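TrwC protein (Escherichia coli, PDB 1OMH) is a conjugative relaxase that recognises and processes the origin-of-transfer DNA of its plasmid, represented here by its N-terminal relaxase domain. Local coordinates at residues B[156-161]-B[279-284]; B[233-238]-B[263-268]; B[246-251]-B[255-260]. All blocks are in the same frame, centred on the assembly; numbering follows the deposited sequence.

Interaction 1 (B[156-161]-B[279-284]); sequences RDPQLH and AEWQAT. With SO4 (sulfate ion), chain C; nucleotides of chain A.
R156 meets W281 through its backbone: NE1 of the indole donates to R156 O at 2.9 Å, with an N-H...O angle of 152°. The acceptor lies in the ring plane and the indole nitrogen in the carbonyl plane, which helps fix how the indole is turned. At D157 the backbone slants past the benzene half of the indole, its C 3.9 Å from W281 CZ2. The polar ends of these two residues are engaged apart from W281, R156 NH1 being hydrogen-bonded to T152 and D157 OD2 accepting from the backbone N of K234. P158 lies over one face of the indole, with CG 3.5 Å from the centroid of the five-membered ring and close to its normal, a CH-pi contact. W281 reaches this place because its CG is anti to its own carbonyl carbon (chi1 -69°). A leucine in its place would probably leave R156 O without this donor and open a gap beneath the proline ring.

P158 begins strand 158-167, in the middle of the five-stranded antiparallel sheet of the relaxase fold, and the indole thus packs helix 274-287 against the entrance to that strand. Further on, the strand serves the DNA and the metal site. Q159 NE2 donates to O2 of the base of DT23 of chain A at 2.8 Å, while its OE1 is held by K92. H161 binds zinc or copper in other crystals of this protein, as do H150 and H163. In this metal-free model H161 ND1 donates in its ring plane to Q159 O at 2.6 Å, leaving NE2 to bond O3 of a sulfate at 3.0 Å, an ion probably from the crystallisation liquor that is also bonded by H163 and R154.

Interaction 2 (B[233-238]-B[263-268]); sequences SKRTEQ and VLSRAK. With nucleotides of chain A.
R235 and R266 belong to the binding site for the backbone of the origin-of-transfer DNA and both bond the phosphate of DT25 of chain A; S265 holds R235 at another edge of its guanidinium. R235 takes that phosphate edge-on: NE donates to OP1 of DT25 at 2.8 Å, nearly straight at 172°, and NH2 to OP2 of DT25 at 3.0 Å. Bends at chi2 and chi3 curl the chain round to present this edge. R235 NH1, in the same plane, donates to S265 OG at 3.1 Å (174°), and NH2 also bonds K262 O, so the plane is gripped from several directions. S265 OG is held in turn by A261 O. R266 lays its CB over one face of the R235 guanidinium, 3.4 Å from R235 NH2. The R266 guanidinium, almost perpendicular, sends its NH1 to OP2 of DT25 at 3.1 Å. The two arginines thus share one anion. The preceding phosphate is met by T236, whose N and OG1 both donate to OP2 of DC24 of chain A. The contact joins the first turn of helix 234-246 to the chain leaving helix 255-264, where S265 packs on I239 and W242, and the loop residue R154 adds a bond to A267 O.

Interaction 3 (B[246-251]-B[255-260]); sequences RGLDPN and LEQKQA
Q257 reaches across to L248 at both ends of its side chain, with CB at one end and CD and NE2 at the other. Its CB already lies 4.1 Å from L248 CD2. CG, anti to the carbonyl carbon (chi1 -57°), is the link that carries the extended chain past the leucine to the amide. There the approach is no closer than ordinary van der Waals distance: Q257 CD is 4.0 Å from L248 CD2, and Q257 NE2 is 4.1 Å from both L248 CD2 and L248 CG. One methyl branch of the leucine therefore rests against the aliphatic start and the amide of the glutamine together, the two side chains crossing at a slant. The oxygen at the tip serves a different partner: Q257 OE1 accepts from the backbone N of S254, just before helix 255-264, which holds the amide back over the start of its own helix.

The two segments belong to a helix-loop-helix connection, in which helix 234-246 ends, the chain turns, and helix 255-264 sets out. The first helix is closed by a Schellman motif with G247 as its C-prime residue; the positive phi suits glycine, and L248 N bonds back to Y243 O. L248 follows directly and turns its side chain toward the second helix. Further along the connection an Asx turn shapes the chain, D249 OD2 accepting from N251 N at 2.9 Å, with the donor above the carboxylate plane. P250 and K258 both pack on Y243. One turn beyond Q257, the methyl of A260 is approached by the guanidinium of R246, with NH1 4.5 Å from A260 CB, a loose contact and the closest between these two residues. On this same helix the side chain of K258 also packs against a phosphate of the bound DNA.

The contacts run from a buried site to an exposed one. Interaction 1 is largely buried, a tryptophan bonded at its edge to a backbone carbonyl and covered on one face by a proline at the start of a central strand. Interaction 2 is partly buried and polar, built of arginines and a serine around DNA phosphate, whereas interaction 3, at the surface, relies on van der Waals contact between a leucine and a glutamine. Interactions 2 and 3 share helix 255-264, tying it to the first turn of helix 234-246 and to that helix's last residue and following loop. Interaction 1 uses the next helix, 274-287, but touches interaction 2 where D157 OD2 meets K234 N; interaction 3 lies about 15 Å from it between nearest atoms.

Interaction 1 (B[156-161]-B[279-284])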
loop_
_atom_site.group_PDB
_atom_site.type_symbol
_atom_site.label_atom_id
_atom_site.label_comp_id
_atom_site.label_asym_id
_atom_site.label_seq_id
_atom_site.Cartn_x
_atom_site.Cartn_y
_atom_site.Cartn_z
ATOM N N ARG B 156 -11.042 -12.233 4.354
ATOM C CA ARG B 156 -11.561 -11.654 5.585
ATOM C C ARG B 156 -10.736 -11.874 6.850
ATOM O O ARG B 156 -11.273 -11.853 7.961
ATOM C CB ARG B 156 -13.013 -12.108 5.814
ATOM C CG ARG B 156 -13.983 -11.600 4.744
ATOM C CD ARG B 156 -13.823 -10.090 4.521
ATOM N NE ARG B 156 -14.765 -9.549 3.541
ATOM C CZ ARG B 156 -14.725 -8.303 3.075
ATOM N NH1 ARG B 156 -13.785 -7.466 3.495
ATOM N NH2 ARG B 156 -15.626 -7.887 2.191
ATOM N N ASP B 157 -9.435 -12.097 6.684
ATOM C CA ASP B 157 -8.542 -12.252 7.828
ATOM C C ASP B 157 -8.105 -10.847 8.227
ATOM O O ASP B 157 -8.173 -9.916 7.416
ATOM C CB ASP B 157 -7.272 -13.026 7.452
ATOM C CG ASP B 157 -7.463 -14.520 7.464
ATOM O OD1 ASP B 157 -8.019 -15.033 8.454
ATOM O OD2 ASP B 157 -7.032 -15.183 6.497
ATOM N N PRO B 158 -7.665 -10.666 9.482
ATOM C CA PRO B 158 -7.216 -9.329 9.890
ATOM C C PRO B 158 -6.028 -9.047 8.970
ATOM O O PRO B 158 -5.159 -9.905 8.810
ATOM C CB PRO B 158 -6.776 -9.534 11.341
ATOM C CG PRO B 158 -7.644 -10.676 11.804
ATOM C CD PRO B 158 -7.629 -11.610 10.614
ATOM N N GLN B 159 -5.997 -7.863 8.373
ATOM C CA GLN B 159 -4.935 -7.518 7.436
ATOM C C GLN B 159 -4.825 -6.006 7.319
ATOM O O GLN B 159 -5.462 -5.375 6.465
ATOM C CB GLN B 159 -5.250 -8.148 6.071
ATOM C CG GLN B 159 -4.209 -7.947 4.971
ATOM C CD GLN B 159 -2.850 -8.529 5.308
ATOM O OE1 GLN B 159 -2.716 -9.398 6.180
ATOM N NE2 GLN B 159 -1.827 -8.061 4.605
ATOM N N LEU B 160 -4.013 -5.424 8.192
ATOM C CA LEU B 160 -3.819 -3.977 8.218
ATOM C C LEU B 160 -2.942 -3.525 7.058
ATOM O O LEU B 160 -1.764 -3.868 6.987
ATOM C CB LEU B 160 -3.179 -3.573 9.552
ATOM C CG LEU B 160 -2.898 -2.098 9.833
ATOM C CD1 LEU B 160 -4.194 -1.288 9.779
ATOM C CD2 LEU B 160 -2.252 -1.973 11.213
ATOM N N HIS B 161 -3.523 -2.759 6.143
ATOM C CA HIS B 161 -2.774 -2.271 5.000
ATOM C C HIS B 161 -3.351 -0.961 4.501
ATOM O O HIS B 161 -4.538 -0.668 4.692
ATOM C CB HIS B 161 -2.767 -3.301 3.860
ATOM C CG HIS B 161 -4.127 -3.654 3.337
ATOM N ND1 HIS B 161 -5.043 -4.382 4.069
ATOM C CD2 HIS B 161 -4.717 -3.410 2.141
ATOM C CE1 HIS B 161 -6.132 -4.571 3.348
ATOM N NE2 HIS B 161 -5.961 -3.991 2.172
ATOM N N ALA B 279 -15.781 -10.825 16.159
ATOM C CA ALA B 279 -16.096 -11.856 17.138
ATOM C C ALA B 279 -15.535 -13.199 16.668
ATOM O O ALA B 279 -15.078 -14.006 17.473
ATOM C CB ALA B 279 -17.612 -11.948 17.329
ATOM N N GLU B 280 -15.576 -13.433 15.360
ATOM C CA GLU B 280 -15.056 -14.671 14.793
ATOM C C GLU B 280 -13.540 -14.707 15.001
ATOM O O GLU B 280 -12.976 -15.717 15.432
ATOM C CB GLU B 280 -15.372 -14.746 13.289
ATOM C CG GLU B 280 -14.939 -16.055 12.627
ATOM C CD GLU B 280 -15.159 -16.080 11.113
ATOM O OE1 GLU B 280 -16.106 -15.434 10.617
ATOM O OE2 GLU B 280 -14.385 -16.771 10.417
ATOM N N TRP B 281 -12.886 -13.592 14.685
ATOM C CA TRP B 281 -11.439 -13.485 14.846
ATOM C C TRP B 281 -11.035 -13.822 16.274
ATOM O O TRP B 281 -10.130 -14.619 16.505
ATOM C CB TRP B 281 -10.952 -12.060 14.527
ATOM C CG TRP B 281 -11.047 -11.642 13.080
ATOM C CD1 TRP B 281 -11.185 -12.459 11.986
ATOM C CD2 TRP B 281 -10.938 -10.310 12.572
ATOM N NE1 TRP B 281 -11.170 -11.711 10.830
ATOM C CE2 TRP B 281 -11.017 -10.388 11.161
ATOM C CE3 TRP B 281 -10.778 -9.052 13.171
ATOM C CZ2 TRP B 281 -10.938 -9.257 10.342
ATOM C CZ3 TRP B 281 -10.703 -7.928 12.356
ATOM C CH2 TRP B 281 -10.783 -8.040 10.956
ATOM N N GLN B 282 -11.705 -13.202 17.241
ATOM C CA GLN B 282 -11.381 -13.447 18.640
ATOM C C GLN B 282 -11.547 -14.915 19.004
ATOM O O GLN B 282 -10.718 -15.488 19.716
ATOM C CB GLN B 282 -12.244 -12.561 19.543
ATOM C CG GLN B 282 -11.974 -11.078 19.306
ATOM C CD GLN B 282 -12.819 -10.167 20.172
ATOM O OE1 GLN B 282 -14.043 -10.283 20.206
ATOM N NE2 GLN B 282 -12.167 -9.241 20.868
ATOM N N ALA B 283 -12.615 -15.529 18.510
ATOM C CA ALA B 283 -12.852 -16.942 18.785
ATOM C C ALA B 283 -11.789 -17.777 18.069
ATOM O O ALA B 283 -11.301 -18.772 18.598
ATOM C CB ALA B 283 -14.258 -17.347 18.313
ATOM N N THR B 284 -11.425 -17.371 16.860
ATOM C CA THR B 284 -10.421 -18.113 16.106
ATOM C C THR B 284 -9.066 -18.032 16.798
ATOM O O THR B 284 -8.328 -19.010 16.841
ATOM C CB THR B 284 -10.300 -17.570 14.664
ATOM O OG1 THR B 284 -11.534 -17.795 13.978
ATOM C CG2 THR B 284 -9.176 -18.268 13.906
HETATM S S SO4 C . -7.882 -4.966 -0.954
HETATM O O1 SO4 C . -8.941 -4.026 -0.539
HETATM O O2 SO4 C . -7.965 -6.204 -0.153
HETATM O O3 SO4 C . -6.564 -4.338 -0.741
HETATM O O4 SO4 C . -8.056 -5.291 -2.382
ATOM P P DT A 23 4.417 -14.214 5.882
ATOM O OP1 DT A 23 4.551 -13.921 7.330
ATOM O OP2 DT A 23 4.697 -15.580 5.381
ATOM O "O5'" DT A 23 2.974 -13.737 5.376
ATOM C "C5'" DT A 23 1.745 -14.198 6.006
ATOM C "C4'" DT A 23 0.749 -13.058 6.080
ATOM O "O4'" DT A 23 1.435 -11.928 6.633
ATOM C "C3'" DT A 23 0.071 -12.583 4.780
ATOM O "O3'" DT A 23 -1.328 -12.670 5.095
ATOM C "C2'" DT A 23 0.030 -11.071 4.927
ATOM C "C1'" DT A 23 1.011 -10.735 6.033
ATOM N N1 DT A 23 2.194 -9.885 5.800
ATOM C C2 DT A 23 2.036 -8.654 5.215
ATOM O O2 DT A 23 0.984 -8.278 4.729
ATOM N N3 DT A 23 3.164 -7.870 5.229
ATOM C C4 DT A 23 4.408 -8.204 5.737
ATOM O O4 DT A 23 5.317 -7.376 5.716
ATOM C C5 DT A 23 4.515 -9.546 6.270
ATOM C C7 DT A 23 5.824 -10.021 6.818
ATOM C C6 DT A 23 3.423 -10.310 6.257
ATOM P P DC A 24 -2.433 -13.152 4.029
ATOM O OP1 DC A 24 -3.683 -12.598 4.610
ATOM O OP2 DC A 24 -2.292 -14.619 3.837
ATOM O "O5'" DC A 24 -2.112 -12.423 2.647
ATOM C "C5'" DC A 24 -2.498 -11.066 2.371
ATOM C "C4'" DC A 24 -1.921 -10.658 1.036
ATOM O "O4'" DC A 24 -0.530 -11.042 1.030
ATOM C "C3'" DC A 24 -2.563 -11.353 -0.173
ATOM O "O3'" DC A 24 -3.187 -10.263 -0.886
ATOM C "C2'" DC A 24 -1.391 -11.597 -1.111
ATOM C "C1'" DC A 24 -0.150 -11.480 -0.256
ATOM N N1 DC A 24 0.776 -12.616 -0.138
ATOM C C2 DC A 24 1.632 -12.874 -1.212
ATOM O O2 DC A 24 1.499 -12.213 -2.245
ATOM N N3 DC A 24 2.579 -13.831 -1.091
ATOM C C4 DC A 24 2.680 -14.525 0.043
ATOM N N4 DC A 24 3.650 -15.437 0.134
ATOM C C5 DC A 24 1.793 -14.312 1.140
ATOM C C6 DC A 24 0.857 -13.364 1.003
#

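Interaction 2 (B[233-238]-B[263-268])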
loop_
_atom_site.group_PDB
_atom_site.type_symbol
_atom_site.label_atom_id
_atom_site.label_comp_id
_atom_site.label_asym_id
_atom_site.label_seq_id
_atom_site.Cartn_x
_atom_site.Cartn_y
_atom_site.Cartn_z
ATOM N N SER B 233 -3.797 -16.567 7.889
ATOM C CA SER B 233 -3.237 -16.223 6.580
ATOM C C SER B 233 -3.804 -17.138 5.499
ATOM O O SER B 233 -3.072 -17.877 4.847
ATOM C CB SER B 233 -1.708 -16.345 6.596
ATOM O OG SER B 233 -1.131 -15.442 7.529
ATOM N N LYS B 234 -5.116 -17.068 5.313
ATOM C CA LYS B 234 -5.807 -17.889 4.325
ATOM C C LYS B 234 -5.323 -17.661 2.900
ATOM O O LYS B 234 -5.193 -18.614 2.140
ATOM C CB LYS B 234 -7.320 -17.641 4.413
ATOM C CG LYS B 234 -7.952 -18.166 5.708
ATOM C CD LYS B 234 -9.439 -17.812 5.778
ATOM C CE LYS B 234 -10.075 -18.328 7.060
ATOM N NZ LYS B 234 -11.530 -17.975 7.132
ATOM N N ARG B 235 -5.071 -16.407 2.528
ATOM C CA ARG B 235 -4.588 -16.124 1.177
ATOM C C ARG B 235 -3.236 -16.793 0.932
ATOM O O ARG B 235 -2.996 -17.341 -0.142
ATOM C CB ARG B 235 -4.508 -14.612 0.938
ATOM C CG ARG B 235 -5.880 -13.952 0.798
ATOM C CD ARG B 235 -6.551 -14.337 -0.526
ATOM N NE ARG B 235 -5.786 -13.821 -1.656
ATOM C CZ ARG B 235 -5.352 -14.561 -2.674
ATOM N NH1 ARG B 235 -5.611 -15.862 -2.712
ATOM N NH2 ARG B 235 -4.646 -13.997 -3.645
ATOM N N THR B 236 -2.360 -16.777 1.934
ATOM C CA THR B 236 -1.052 -17.412 1.790
ATOM C C THR B 236 -1.244 -18.906 1.556
ATOM O O THR B 236 -0.530 -19.515 0.758
ATOM C CB THR B 236 -0.186 -17.231 3.055
ATOM O OG1 THR B 236 0.078 -15.838 3.254
ATOM C CG2 THR B 236 1.126 -17.988 2.918
ATOM N N GLU B 237 -2.214 -19.485 2.257
ATOM C CA GLU B 237 -2.510 -20.911 2.136
ATOM C C GLU B 237 -3.009 -21.238 0.729
ATOM O O GLU B 237 -2.631 -22.256 0.159
ATOM C CB GLU B 237 -3.566 -21.327 3.165
ATOM C CG GLU B 237 -3.688 -22.832 3.368
ATOM C CD GLU B 237 -4.869 -23.207 4.253
ATOM O OE1 GLU B 237 -5.162 -22.459 5.212
ATOM O OE2 GLU B 237 -5.499 -24.258 3.998
ATOM N N GLN B 238 -3.858 -20.375 0.181
ATOM C CA GLN B 238 -4.392 -20.581 -1.162
ATOM C C GLN B 238 -3.269 -20.488 -2.197
ATOM O O GLN B 238 -3.220 -21.260 -3.159
ATOM C CB GLN B 238 -5.495 -19.553 -1.453
ATOM C CG GLN B 238 -6.778 -19.811 -0.649
ATOM C CD GLN B 238 -7.818 -18.701 -0.784
ATOM O OE1 GLN B 238 -9.015 -18.926 -0.579
ATOM N NE2 GLN B 238 -7.366 -17.499 -1.116
ATOM N N VAL B 263 -3.375 -14.106 -8.411
ATOM C CA VAL B 263 -4.593 -13.528 -8.954
ATOM C C VAL B 263 -5.723 -14.527 -9.154
ATOM O O VAL B 263 -6.862 -14.264 -8.764
ATOM C CB VAL B 263 -4.311 -12.802 -10.293
ATOM C CG1 VAL B 263 -5.595 -12.183 -10.843
ATOM C CG2 VAL B 263 -3.267 -11.708 -10.070
ATOM N N LEU B 264 -5.411 -15.676 -9.738
ATOM C CA LEU B 264 -6.426 -16.689 -10.010
ATOM C C LEU B 264 -6.998 -17.399 -8.787
ATOM O O LEU B 264 -8.022 -18.068 -8.890
ATOM C CB LEU B 264 -5.880 -17.723 -11.003
ATOM C CG LEU B 264 -5.598 -17.175 -12.407
ATOM C CD1 LEU B 264 -5.052 -18.282 -13.302
ATOM C CD2 LEU B 264 -6.883 -16.597 -12.991
ATOM N N SER B 265 -6.348 -17.260 -7.635
ATOM C CA SER B 265 -6.846 -17.902 -6.422
ATOM C C SER B 265 -7.510 -16.864 -5.527
ATOM O O SER B 265 -8.031 -17.185 -4.460
ATOM C CB SER B 265 -5.696 -18.571 -5.660
ATOM O OG SER B 265 -4.806 -17.605 -5.109
ATOM N N ARG B 266 -7.507 -15.619 -5.990
ATOM C CA ARG B 266 -8.042 -14.494 -5.233
ATOM C C ARG B 266 -9.536 -14.229 -5.360
ATOM O O ARG B 266 -10.053 -14.030 -6.457
ATOM C CB ARG B 266 -7.269 -13.233 -5.617
ATOM C CG ARG B 266 -7.483 -12.048 -4.698
ATOM C CD ARG B 266 -6.311 -11.087 -4.816
ATOM N NE ARG B 266 -6.258 -10.420 -6.111
ATOM C CZ ARG B 266 -5.148 -9.924 -6.649
ATOM N NH1 ARG B 266 -3.992 -10.028 -6.008
ATOM N NH2 ARG B 266 -5.197 -9.314 -7.822
ATOM N N ALA B 267 -10.218 -14.210 -4.219
ATOM C CA ALA B 267 -11.651 -13.946 -4.186
ATOM C C ALA B 267 -11.892 -12.441 -4.255
ATOM O O ALA B 267 -11.057 -11.648 -3.822
ATOM C CB ALA B 267 -12.263 -14.514 -2.906
ATOM N N LYS B 268 -13.032 -12.050 -4.810
ATOM C CA LYS B 268 -13.383 -10.640 -4.918
ATOM C C LYS B 268 -13.919 -10.153 -3.578
ATOM O O LYS B 268 -14.570 -10.906 -2.852
ATOM C CB LYS B 268 -14.455 -10.440 -5.995
ATOM C CG LYS B 268 -13.979 -10.680 -7.420
ATOM C CD LYS B 268 -15.142 -10.771 -8.412
ATOM C CE LYS B 268 -16.055 -9.549 -8.366
ATOM N NZ LYS B 268 -16.884 -9.494 -7.124
ATOM P P DC A 24 -2.433 -13.152 4.029
ATOM O OP1 DC A 24 -3.683 -12.598 4.610
ATOM O OP2 DC A 24 -2.292 -14.619 3.837
ATOM O "O5'" DC A 24 -2.112 -12.423 2.647
ATOM C "C5'" DC A 24 -2.498 -11.066 2.371
ATOM C "C4'" DC A 24 -1.921 -10.658 1.036
ATOM O "O4'" DC A 24 -0.530 -11.042 1.030
ATOM C "C3'" DC A 24 -2.563 -11.353 -0.173
ATOM O "O3'" DC A 24 -3.187 -10.263 -0.886
ATOM C "C2'" DC A 24 -1.391 -11.597 -1.111
ATOM C "C1'" DC A 24 -0.150 -11.480 -0.256
ATOM N N1 DC A 24 0.776 -12.616 -0.138
ATOM C C2 DC A 24 1.632 -12.874 -1.212
ATOM O O2 DC A 24 1.499 -12.213 -2.245
ATOM N N3 DC A 24 2.579 -13.831 -1.091
ATOM C C4 DC A 24 2.680 -14.525 0.043
ATOM N N4 DC A 24 3.650 -15.437 0.134
ATOM C C5 DC A 24 1.793 -14.312 1.140
ATOM C C6 DC A 24 0.857 -13.364 1.003
ATOM P P DT A 25 -4.121 -10.525 -2.177
ATOM O OP1 DT A 25 -5.420 -11.028 -1.662
ATOM O OP2 DT A 25 -3.404 -11.296 -3.223
ATOM O "O5'" DT A 25 -4.327 -9.053 -2.752
ATOM C "C5'" DT A 25 -4.721 -7.977 -1.893
ATOM C "C4'" DT A 25 -4.294 -6.648 -2.475
ATOM O "O4'" DT A 25 -2.854 -6.555 -2.469
ATOM C "C3'" DT A 25 -4.689 -6.487 -3.938
ATOM O "O3'" DT A 25 -5.955 -5.834 -3.995
ATOM C "C2'" DT A 25 -3.620 -5.570 -4.497
ATOM C "C1'" DT A 25 -2.411 -5.812 -3.600
ATOM N N1 DT A 25 -1.281 -6.534 -4.225
ATOM C C2 DT A 25 -0.417 -5.814 -5.027
ATOM O O2 DT A 25 -0.561 -4.625 -5.274
ATOM N N3 DT A 25 0.629 -6.543 -5.540
ATOM C C4 DT A 25 0.888 -7.886 -5.343
ATOM O O4 DT A 25 1.873 -8.402 -5.868
ATOM C C5 DT A 25 -0.065 -8.581 -4.503
ATOM C C7 DT A 25 0.130 -10.040 -4.232
ATOM C C6 DT A 25 -1.087 -7.880 -3.998
ATOM P P DT A 23 4.417 -14.214 5.882
ATOM O OP1 DT A 23 4.551 -13.921 7.330
ATOM O OP2 DT A 23 4.697 -15.580 5.381
ATOM O "O5'" DT A 23 2.974 -13.737 5.376
ATOM C "C5'" DT A 23 1.745 -14.198 6.006
ATOM C "C4'" DT A 23 0.749 -13.058 6.080
ATOM O "O4'" DT A 23 1.435 -11.928 6.633
ATOM C "C3'" DT A 23 0.071 -12.583 4.780
ATOM O "O3'" DT A 23 -1.328 -12.670 5.095
ATOM C "C2'" DT A 23 0.030 -11.071 4.927
ATOM C "C1'" DT A 23 1.011 -10.735 6.033
ATOM N N1 DT A 23 2.194 -9.885 5.800
ATOM C C2 DT A 23 2.036 -8.654 5.215
ATOM O O2 DT A 23 0.984 -8.278 4.729
ATOM N N3 DT A 23 3.164 -7.870 5.229
ATOM C C4 DT A 23 4.408 -8.204 5.737
ATOM O O4 DT A 23 5.317 -7.376 5.716
ATOM C C5 DT A 23 4.515 -9.546 6.270
ATOM C C7 DT A 23 5.824 -10.021 6.818
ATOM C C6 DT A 23 3.423 -10.310 6.257
#

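Interaction 3 (B[246-251]-B[255-260])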
loop_
_atom_site.group_PDB
_atom_site.type_symbol
_atom_site.label_atom_id
_atom_site.label_comp_id
_atom_site.label_asym_id
_atom_site.label_seq_id
_atom_site.Cartn_x
_atom_site.Cartn_y
_atom_site.Cartn_z
ATOM N N ARG B 246 0.099 -27.243 -9.130
ATOM C CA ARG B 246 0.845 -27.131 -10.385
ATOM C C ARG B 246 2.187 -27.855 -10.304
ATOM O O ARG B 246 2.907 -27.944 -11.296
ATOM C CB ARG B 246 1.104 -25.660 -10.713
ATOM C CG ARG B 246 -0.064 -24.885 -11.296
ATOM C CD ARG B 246 -0.170 -25.110 -12.796
ATOM N NE ARG B 246 -0.418 -23.870 -13.529
ATOM C CZ ARG B 246 -1.434 -23.046 -13.287
ATOM N NH1 ARG B 246 -1.590 -21.938 -14.003
ATOM N NH2 ARG B 246 -2.296 -23.330 -12.322
ATOM N N GLY B 247 2.524 -28.358 -9.122
ATOM C CA GLY B 247 3.789 -29.047 -8.943
ATOM C C GLY B 247 4.960 -28.094 -9.106
ATOM O O GLY B 247 6.040 -28.491 -9.552
ATOM N N LEU B 248 4.749 -26.835 -8.734
ATOM C CA LEU B 248 5.777 -25.808 -8.847
ATOM C C LEU B 248 6.543 -25.573 -7.552
ATOM O O LEU B 248 5.995 -25.692 -6.457
ATOM C CB LEU B 248 5.139 -24.490 -9.302
ATOM C CG LEU B 248 4.960 -24.199 -10.796
ATOM C CD1 LEU B 248 4.756 -25.476 -11.588
ATOM C CD2 LEU B 248 3.785 -23.245 -10.969
ATOM N N ASP B 249 7.824 -25.245 -7.690
ATOM C CA ASP B 249 8.673 -24.954 -6.544
ATOM C C ASP B 249 8.598 -23.448 -6.358
ATOM O O ASP B 249 9.043 -22.683 -7.215
ATOM C CB ASP B 249 10.117 -25.392 -6.823
ATOM C CG ASP B 249 11.067 -25.068 -5.675
ATOM O OD1 ASP B 249 12.204 -25.587 -5.689
ATOM O OD2 ASP B 249 10.689 -24.295 -4.768
ATOM N N PRO B 250 8.018 -22.999 -5.237
ATOM C CA PRO B 250 7.878 -21.571 -4.938
ATOM C C PRO B 250 9.185 -20.780 -4.966
ATOM O O PRO B 250 9.174 -19.564 -5.155
ATOM C CB PRO B 250 7.221 -21.571 -3.558
ATOM C CG PRO B 250 7.677 -22.867 -2.957
ATOM C CD PRO B 250 7.537 -23.818 -4.112
ATOM N N ASN B 251 10.305 -21.471 -4.791
ATOM C CA ASN B 251 11.605 -20.813 -4.786
ATOM C C ASN B 251 12.076 -20.343 -6.158
ATOM O O ASN B 251 12.935 -19.466 -6.247
ATOM C CB ASN B 251 12.668 -21.736 -4.183
ATOM C CG ASN B 251 12.372 -22.103 -2.744
ATOM O OD1 ASN B 251 11.724 -21.348 -2.019
ATOM N ND2 ASN B 251 12.864 -23.259 -2.316
ATOM N N LEU B 255 7.611 -15.126 -13.074
ATOM C CA LEU B 255 6.694 -14.049 -12.735
ATOM C C LEU B 255 5.282 -14.406 -13.153
ATOM O O LEU B 255 4.326 -14.185 -12.410
ATOM C CB LEU B 255 7.107 -12.755 -13.432
ATOM C CG LEU B 255 6.142 -11.588 -13.235
ATOM C CD1 LEU B 255 6.022 -11.277 -11.751
ATOM C CD2 LEU B 255 6.639 -10.374 -14.006
ATOM N N GLU B 256 5.160 -14.955 -14.355
ATOM C CA GLU B 256 3.870 -15.344 -14.892
ATOM C C GLU B 256 3.172 -16.332 -13.971
ATOM O O GLU B 256 1.984 -16.194 -13.686
ATOM C CB GLU B 256 4.051 -15.946 -16.289
ATOM C CG GLU B 256 2.800 -16.580 -16.865
ATOM C CD GLU B 256 2.919 -16.849 -18.351
ATOM O OE1 GLU B 256 2.688 -15.911 -19.144
ATOM O OE2 GLU B 256 3.255 -17.992 -18.726
ATOM N N GLN B 257 3.920 -17.317 -13.488
ATOM C CA GLN B 257 3.369 -18.332 -12.594
ATOM C C GLN B 257 2.971 -17.733 -11.252
ATOM O O GLN B 257 1.926 -18.077 -10.692
ATOM C CB GLN B 257 4.392 -19.455 -12.390
ATOM C CG GLN B 257 4.836 -20.098 -13.705
ATOM C CD GLN B 257 5.993 -21.069 -13.538
ATOM O OE1 GLN B 257 6.938 -20.814 -12.781
ATOM N NE2 GLN B 257 5.939 -22.187 -14.263
ATOM N N LYS B 258 3.804 -16.829 -10.739
ATOM C CA LYS B 258 3.538 -16.191 -9.462
ATOM C C LYS B 258 2.263 -15.357 -9.537
ATOM O O LYS B 258 1.396 -15.447 -8.654
ATOM C CB LYS B 258 4.729 -15.304 -9.058
ATOM C CG LYS B 258 4.534 -14.568 -7.744
ATOM C CD LYS B 258 5.748 -13.706 -7.378
ATOM C CE LYS B 258 6.958 -14.554 -7.026
ATOM N N GLN B 259 2.142 -14.554 -10.589
ATOM C CA GLN B 259 0.970 -13.710 -10.771
ATOM C C GLN B 259 -0.297 -14.545 -10.940
ATOM O O GLN B 259 -1.357 -14.181 -10.433
ATOM C CB GLN B 259 1.146 -12.794 -11.991
ATOM C CG GLN B 259 2.347 -11.859 -11.912
ATOM C CD GLN B 259 2.427 -10.888 -13.088
ATOM O OE1 GLN B 259 2.307 -11.287 -14.250
ATOM N NE2 GLN B 259 2.644 -9.608 -12.787
ATOM N N ALA B 260 -0.191 -15.657 -11.661
ATOM C CA ALA B 260 -1.342 -16.530 -11.875
ATOM C C ALA B 260 -1.786 -17.144 -10.543
ATOM O O ALA B 260 -2.977 -17.225 -10.250
ATOM C CB ALA B 260 -0.990 -17.635 -12.877
#